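Local coordinates for protein beta-galactosidase (Trichoderma reesei, PDB 3OG2) that probably hydrolyses terminal non-reducing beta-D-galactose residues in beta-D-galactosides, as a glycoside hydrolase of family 35, at residues A646-T658 and G972-G984. Numbering follows the deposited sequence.
Sequences AIEIPHVQVPELT and GLALKSKSPILTG
Leu657 drops its isobutyl group into a hollow on strand 973-977: CD1 lies 3.6 Å from Leu975 N, against the Ala974-Leu975 peptide, and 3.9 Å from Leu973 CG. Its CG meets Leu975 CB, the two side chains crossing at about a right angle. A chi1 of -172° turns the Leu975 side chain away from its own N and carries CD2 to Val654 CB, 3.8 Å away, and more loosely to the ring of Pro655. Further along, Val652 CG1 rests on Ser977 OG. Pro980 is the next bump: its CG packs against Pro650, 3.2 Å from Pro650 O and 3.7 Å from Pro650 CD, the rings sliding past each other in opposite directions, while Ile649 CG2 lies beside Pro650 against the Pro980 ring. Leu982 CD2 ends the row 3.4 Å from Ala646 O. With an alanine at Leu657, the Ala974-Leu975 peptide would probably be left with a gap over it, and Leu973 and Phe906 would lose an apolar neighbour. The nearly antiparallel chains share no direct hydrogen bond; strand 973-977 pairs instead with strand 900-908, and the connection from strand 641-643 to strand 663-666 runs alongside. One water accepts from Leu657 N and, at 2.9 Å, from Leu975 N, and donates to Pro655 O; a second joins Thr658 N to Leu973 O. Against 972-984 the linker is held by apolar packing and water bridges, not sheet pairing.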
loop_
_atom_site.group_PDB
_atom_site.type_symbol
_atom_site.label_atom_id
_atom_site.label_comp_id
_atom_site.label_asym_id
_atom_site.label_seq_id
_atom_site.Cartn_x
_atom_site.Cartn_y
_atom_site.Cartn_z
ATOM N N ALA A 646 9.798 -23.047 -21.472
ATOM C CA ALA A 646 11.177 -22.949 -20.994
ATOM C C ALA A 646 11.197 -22.059 -19.770
ATOM O O ALA A 646 10.630 -20.964 -19.789
ATOM C CB ALA A 646 12.092 -22.362 -22.073
ATOM N N ILE A 647 11.795 -22.526 -18.700
ATOM C CA ILE A 647 11.983 -21.725 -17.491
ATOM C C ILE A 647 13.403 -21.950 -16.994
ATOM O O ILE A 647 13.692 -23.004 -16.449
ATOM C CB ILE A 647 10.955 -22.074 -16.383
ATOM C CG1 ILE A 647 9.517 -21.904 -16.893
ATOM C CG2 ILE A 647 11.244 -21.297 -15.095
ATOM C CD1 ILE A 647 8.512 -22.622 -16.031
ATOM N N GLU A 648 14.278 -21.004 -17.217
ATOM C CA GLU A 648 15.622 -21.064 -16.650
ATOM C C GLU A 648 15.682 -19.974 -15.588
ATOM O O GLU A 648 15.345 -18.813 -15.900
ATOM C CB GLU A 648 16.631 -20.795 -17.748
ATOM C CG GLU A 648 16.442 -21.710 -18.965
ATOM C CD GLU A 648 17.501 -22.801 -18.843
ATOM O OE1 GLU A 648 18.355 -22.926 -19.749
ATOM O OE2 GLU A 648 17.375 -23.448 -17.774
ATOM N N ILE A 649 16.070 -20.305 -14.365
ATOM C CA ILE A 649 16.250 -19.275 -13.320
ATOM C C ILE A 649 17.757 -19.126 -13.123
ATOM O O ILE A 649 18.415 -20.066 -12.631
ATOM C CB ILE A 649 15.534 -19.680 -12.025
ATOM C CG1 ILE A 649 14.042 -19.989 -12.253
ATOM C CG2 ILE A 649 15.726 -18.661 -10.894
ATOM C CD1 ILE A 649 13.229 -18.828 -12.794
ATOM N N PRO A 650 18.360 -18.033 -13.568
ATOM C CA PRO A 650 19.829 -17.946 -13.546
ATOM C C PRO A 650 20.334 -17.546 -12.177
ATOM O O PRO A 650 19.583 -17.018 -11.371
ATOM C CB PRO A 650 20.119 -16.831 -14.559
ATOM C CG PRO A 650 18.903 -15.927 -14.421
ATOM C CD PRO A 650 17.719 -16.836 -14.183
ATOM N N HIS A 651 21.618 -17.793 -12.002
ATOM C CA HIS A 651 22.363 -17.226 -10.912
ATOM C C HIS A 651 22.555 -15.760 -11.244
ATOM O O HIS A 651 22.875 -15.385 -12.366
ATOM C CB HIS A 651 23.735 -17.910 -10.808
ATOM C CG HIS A 651 24.596 -17.231 -9.780
ATOM N ND1 HIS A 651 24.358 -17.374 -8.427
ATOM C CD2 HIS A 651 25.643 -16.384 -9.873
ATOM C CE1 HIS A 651 25.248 -16.653 -7.747
ATOM N NE2 HIS A 651 26.053 -16.033 -8.594
ATOM N N VAL A 652 22.375 -14.918 -10.250
ATOM C CA VAL A 652 22.648 -13.516 -10.521
ATOM C C VAL A 652 23.781 -13.035 -9.616
ATOM O O VAL A 652 23.788 -13.256 -8.420
ATOM C CB VAL A 652 21.350 -12.742 -10.325
ATOM C CG1 VAL A 652 21.575 -11.328 -9.827
ATOM C CG2 VAL A 652 20.609 -12.769 -11.681
ATOM N N GLN A 653 24.699 -12.379 -10.279
ATOM C CA GLN A 653 25.783 -11.714 -9.578
ATOM C C GLN A 653 25.590 -10.202 -9.718
ATOM O O GLN A 653 25.332 -9.599 -10.767
ATOM C CB GLN A 653 27.180 -12.133 -10.042
ATOM C CG GLN A 653 28.080 -12.640 -8.931
ATOM C CD GLN A 653 28.153 -11.890 -7.624
ATOM O OE1 GLN A 653 29.245 -11.430 -7.222
ATOM N NE2 GLN A 653 27.054 -11.746 -6.874
ATOM N N VAL A 654 25.705 -9.557 -8.578
ATOM C CA VAL A 654 25.669 -8.087 -8.660
ATOM C C VAL A 654 26.960 -7.558 -8.040
ATOM O O VAL A 654 27.666 -8.254 -7.298
ATOM C CB VAL A 654 24.428 -7.488 -7.977
ATOM C CG1 VAL A 654 23.145 -7.805 -8.741
ATOM C CG2 VAL A 654 24.442 -7.949 -6.530
ATOM N N PRO A 655 27.302 -6.333 -8.373
ATOM C CA PRO A 655 28.566 -5.793 -7.864
ATOM C C PRO A 655 28.541 -5.717 -6.335
ATOM O O PRO A 655 27.485 -5.516 -5.734
ATOM C CB PRO A 655 28.620 -4.380 -8.441
ATOM C CG PRO A 655 27.623 -4.340 -9.524
ATOM C CD PRO A 655 26.575 -5.356 -9.219
ATOM N N GLU A 656 29.725 -5.896 -5.763
ATOM C CA GLU A 656 30.029 -5.632 -4.367
ATOM C C GLU A 656 30.119 -4.134 -4.070
ATOM O O GLU A 656 30.995 -3.444 -4.592
ATOM C CB GLU A 656 31.372 -6.291 -3.995
ATOM C CG GLU A 656 31.342 -7.796 -4.151
ATOM C CD GLU A 656 32.673 -8.434 -3.787
ATOM O OE1 GLU A 656 33.331 -9.023 -4.686
ATOM O OE2 GLU A 656 32.995 -8.309 -2.578
ATOM N N LEU A 657 29.237 -3.596 -3.236
ATOM C CA LEU A 657 29.277 -2.160 -2.951
ATOM C C LEU A 657 30.575 -1.745 -2.261
ATOM O O LEU A 657 31.049 -0.621 -2.389
ATOM C CB LEU A 657 28.071 -1.769 -2.076
ATOM C CG LEU A 657 26.703 -2.047 -2.720
ATOM C CD1 LEU A 657 25.618 -1.475 -1.808
ATOM C CD2 LEU A 657 26.595 -1.434 -4.089
ATOM N N THR A 658 31.155 -2.631 -1.505
ATOM C CA THR A 658 32.360 -2.198 -0.788
ATOM C C THR A 658 33.532 -2.018 -1.742
ATOM O O THR A 658 34.507 -1.334 -1.384
ATOM C CB THR A 658 32.765 -3.192 0.305
ATOM O OG1 THR A 658 33.196 -4.414 -0.311
ATOM C CG2 THR A 658 31.535 -3.514 1.150
ATOM N N GLY A 972 28.606 -2.511 7.362
ATOM C CA GLY A 972 28.573 -3.328 6.145
ATOM C C GLY A 972 27.428 -2.763 5.320
ATOM O O GLY A 972 26.439 -2.258 5.874
ATOM N N LEU A 973 27.600 -2.820 4.000
ATOM C CA LEU A 973 26.589 -2.282 3.093
ATOM C C LEU A 973 26.653 -3.142 1.833
ATOM O O LEU A 973 27.735 -3.285 1.253
ATOM C CB LEU A 973 26.884 -0.822 2.793
ATOM C CG LEU A 973 25.893 -0.141 1.842
ATOM C CD1 LEU A 973 24.522 -0.079 2.497
ATOM C CD2 LEU A 973 26.436 1.235 1.481
ATOM N N ALA A 974 25.546 -3.785 1.450
ATOM C CA ALA A 974 25.589 -4.720 0.370
ATOM C C ALA A 974 24.342 -4.567 -0.481
ATOM O O ALA A 974 23.292 -4.169 0.003
ATOM C CB ALA A 974 25.694 -6.136 0.936
ATOM N N LEU A 975 24.461 -4.881 -1.745
ATOM C CA LEU A 975 23.336 -4.994 -2.647
ATOM C C LEU A 975 22.828 -6.405 -2.566
ATOM O O LEU A 975 23.646 -7.317 -2.741
ATOM C CB LEU A 975 23.893 -4.535 -3.991
ATOM C CG LEU A 975 22.961 -4.346 -5.139
ATOM C CD1 LEU A 975 22.017 -3.184 -4.800
ATOM C CD2 LEU A 975 23.742 -4.111 -6.421
ATOM N N LYS A 976 21.571 -6.608 -2.334
ATOM C CA LYS A 976 20.952 -7.936 -2.283
ATOM C C LYS A 976 19.946 -8.093 -3.414
ATOM O O LYS A 976 19.199 -7.164 -3.765
ATOM C CB LYS A 976 20.267 -8.188 -0.915
ATOM C CG LYS A 976 21.368 -8.112 0.145
ATOM C CD LYS A 976 22.393 -9.231 0.011
ATOM C CE LYS A 976 23.211 -9.376 1.278
ATOM N NZ LYS A 976 23.850 -10.710 1.427
ATOM N N SER A 977 19.900 -9.297 -3.978
ATOM C CA SER A 977 18.921 -9.608 -5.013
ATOM C C SER A 977 17.989 -10.724 -4.497
ATOM O O SER A 977 18.405 -11.584 -3.722
ATOM C CB SER A 977 19.554 -10.024 -6.326
ATOM O OG SER A 977 20.343 -11.209 -6.101
ATOM N N LYS A 978 16.742 -10.684 -4.957
ATOM C CA LYS A 978 15.830 -11.808 -4.714
ATOM C C LYS A 978 15.954 -12.735 -5.908
ATOM O O LYS A 978 16.555 -12.392 -6.932
ATOM C CB LYS A 978 14.432 -11.287 -4.503
ATOM C CG LYS A 978 14.315 -10.246 -3.397
ATOM C CD LYS A 978 14.634 -10.788 -2.022
ATOM C CE LYS A 978 14.802 -9.629 -1.023
ATOM N NZ LYS A 978 15.024 -10.168 0.348
ATOM N N SER A 979 15.392 -13.917 -5.769
ATOM C CA SER A 979 15.477 -14.919 -6.849
ATOM C C SER A 979 14.874 -14.365 -8.132
ATOM O O SER A 979 13.743 -13.814 -8.105
ATOM C CB SER A 979 14.745 -16.178 -6.352
ATOM O OG SER A 979 14.884 -17.239 -7.310
ATOM N N PRO A 980 15.567 -14.501 -9.258
ATOM C CA PRO A 980 15.031 -13.895 -10.490
ATOM C C PRO A 980 13.713 -14.518 -10.925
ATOM O O PRO A 980 13.549 -15.743 -10.863
ATOM C CB PRO A 980 16.104 -14.211 -11.558
ATOM C CG PRO A 980 17.069 -15.126 -10.940
ATOM C CD PRO A 980 16.855 -15.165 -9.475
ATOM N N ILE A 981 12.800 -13.682 -11.385
ATOM C CA ILE A 981 11.516 -14.188 -11.888
ATOM C C ILE A 981 11.469 -14.017 -13.398
ATOM O O ILE A 981 11.580 -12.915 -13.891
ATOM C CB ILE A 981 10.363 -13.372 -11.233
ATOM C CG1 ILE A 981 10.458 -13.563 -9.703
ATOM C CG2 ILE A 981 9.028 -13.756 -11.846
ATOM C CD1 ILE A 981 9.976 -12.326 -8.974
ATOM N N LEU A 982 11.299 -15.127 -14.106
ATOM C CA LEU A 982 11.153 -15.031 -15.558
ATOM C C LEU A 982 9.833 -14.356 -15.847
ATOM O O LEU A 982 8.804 -14.817 -15.329
ATOM C CB LEU A 982 11.203 -16.459 -16.124
ATOM C CG LEU A 982 11.171 -16.542 -17.653
ATOM C CD1 LEU A 982 12.421 -15.953 -18.274
ATOM C CD2 LEU A 982 10.995 -17.998 -18.071
ATOM N N THR A 983 9.858 -13.248 -16.616
ATOM C CA THR A 983 8.721 -12.349 -16.601
ATOM C C THR A 983 8.139 -12.057 -17.978
ATOM O O THR A 983 8.871 -11.922 -18.978
ATOM C CB THR A 983 9.099 -11.014 -15.881
ATOM O OG1 THR A 983 7.914 -10.241 -15.727
ATOM C CG2 THR A 983 10.028 -10.153 -16.729
ATOM N N GLY A 984 6.803 -11.913 -17.997
ATOM C CA GLY A 984 6.022 -11.540 -19.163
ATOM C C GLY A 984 5.461 -10.132 -18.992
ATOM O O GLY A 984 4.553 -9.778 -19.725
HETATM O O HOH W 1 27.076 -5.650 -2.679
HETATM O O HOH W 2 29.351 -4.984 -0.417
#